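Long-range contact in nsp9 (Porcine coronavirus HKU15, PDB 5YM6), which binds nucleic acid, with an affinity that dimerization enhances, and probably serves viral RNA replication: residues 48-52 and 62-66. Residues are numbered along the deposited sequence; the frame is centred on the assembly and turned at random.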
# COMPACT_ATOMS: atom_id res chain seq x y z
N ASN B 48 12.88 20.62 4.86
CA ASN B 48 12.94 21.58 3.76
C ASN B 48 13.45 21.02 2.44
O ASN B 48 13.98 21.76 1.62
CB ASN B 48 13.80 22.79 4.15
CG ASN B 48 15.23 22.41 4.51
OD1 ASN B 48 15.47 21.34 5.06
ND2 ASN B 48 16.19 23.28 4.20
N LEU B 49 13.27 19.72 2.21
CA LEU B 49 13.75 19.13 0.97
C LEU B 49 12.83 19.49 -0.20
O LEU B 49 11.60 19.51 -0.06
CB LEU B 49 13.88 17.61 1.10
CG LEU B 49 14.81 17.17 2.24
CD1 LEU B 49 14.99 15.66 2.22
CD2 LEU B 49 16.17 17.87 2.14
N LYS B 50 13.42 19.75 -1.35
CA LYS B 50 12.66 20.12 -2.53
C LYS B 50 12.76 19.09 -3.66
O LYS B 50 11.78 18.81 -4.34
CB LYS B 50 13.11 21.49 -3.04
CG LYS B 50 12.37 21.96 -4.29
CD LYS B 50 12.90 23.30 -4.76
CE LYS B 50 12.28 23.69 -6.10
NZ LYS B 50 12.86 24.97 -6.59
N THR B 51 13.95 18.55 -3.87
CA THR B 51 14.14 17.59 -4.95
C THR B 51 14.99 16.42 -4.50
O THR B 51 15.67 16.48 -3.47
CB THR B 51 14.80 18.23 -6.21
OG1 THR B 51 16.13 18.69 -5.91
CG2 THR B 51 13.97 19.39 -6.74
N VAL B 52 14.95 15.35 -5.28
CA VAL B 52 15.81 14.21 -5.01
C VAL B 52 16.40 13.74 -6.34
O VAL B 52 15.74 13.77 -7.38
CB VAL B 52 15.05 13.07 -4.30
CG1 VAL B 52 13.88 12.56 -5.16
CG2 VAL B 52 16.00 11.94 -3.95
N VAL B 62 16.51 14.52 -11.82
CA VAL B 62 16.06 15.24 -10.65
C VAL B 62 14.54 15.17 -10.56
O VAL B 62 13.83 15.54 -11.50
CB VAL B 62 16.53 16.70 -10.69
CG1 VAL B 62 16.02 17.46 -9.49
CG2 VAL B 62 18.06 16.76 -10.76
N LEU B 63 14.05 14.67 -9.43
CA LEU B 63 12.62 14.52 -9.20
C LEU B 63 12.11 15.47 -8.13
O LEU B 63 12.79 15.67 -7.11
CB LEU B 63 12.29 13.09 -8.79
CG LEU B 63 12.75 12.01 -9.76
CD1 LEU B 63 12.38 10.65 -9.21
CD2 LEU B 63 12.12 12.23 -11.12
N ASN B 64 10.93 16.03 -8.33
CA ASN B 64 10.34 16.90 -7.32
C ASN B 64 9.70 16.11 -6.21
O ASN B 64 9.15 15.03 -6.44
CB ASN B 64 9.30 17.83 -7.94
CG ASN B 64 9.91 18.81 -8.91
OD1 ASN B 64 10.97 19.39 -8.64
ND2 ASN B 64 9.28 18.96 -10.07
N LEU B 65 9.75 16.67 -5.00
CA LEU B 65 9.11 16.07 -3.82
C LEU B 65 7.79 16.76 -3.49
O LEU B 65 7.68 17.98 -3.59
CB LEU B 65 10.03 16.18 -2.62
CG LEU B 65 11.41 15.58 -2.82
CD1 LEU B 65 12.34 15.98 -1.67
CD2 LEU B 65 11.27 14.08 -2.95
N ASP B 66 6.81 15.97 -3.05
CA ASP B 66 5.61 16.51 -2.40
C ASP B 66 5.97 17.05 -1.03
O ASP B 66 7.02 16.72 -0.50
CB ASP B 66 4.53 15.42 -2.30
CG ASP B 66 3.90 15.10 -3.64
OD1 ASP B 66 4.02 15.94 -4.54
OD2 ASP B 66 3.29 14.02 -3.78
O HOH W 1 8.77 19.42 -0.61
O HOH W 2 9.28 19.95 -4.59
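L65 and V52 form the apolar centre: CD1 of L65 lies 3.6 Å from CB of L49 and CD2 of L65 3.7 Å from CG1 of V52, while the same CG1 of V52 also meets CB of L63 at 4.0 Å. V52 and L63 share one face of the sheet; L49 and L65 pack beside them, both touching I42 of strand 36-44, so the hairpin formed by strands 49-55 and 60-64 closes over the barrel-like core of the nsp9 fold. Around this patch the backbones pair in antiparallel fashion. V52 and L63 form a hydrogen-bonded pair, N to O 2.8 Å in both directions, and a further hydrogen bond runs from N of L65 to O of K50 at 3.0 Å. Beside it, water 2 bridges O of K50 (2.8 Å) and O of L65 (2.7 Å). T51 and N64 are the non-hydrogen-bonded pair on the other face; there CB of T51 packs on CG1 of V62 at 3.6 Å. OG1 of T51 is hydrogen-bonded to OE1 of Q17 on strand 8-18, opposite which K50 and T51 form a classic beta bulge. Main-chain bonds thus set the register, whereas L49, V52 and L65 tie this edge hairpin to the core.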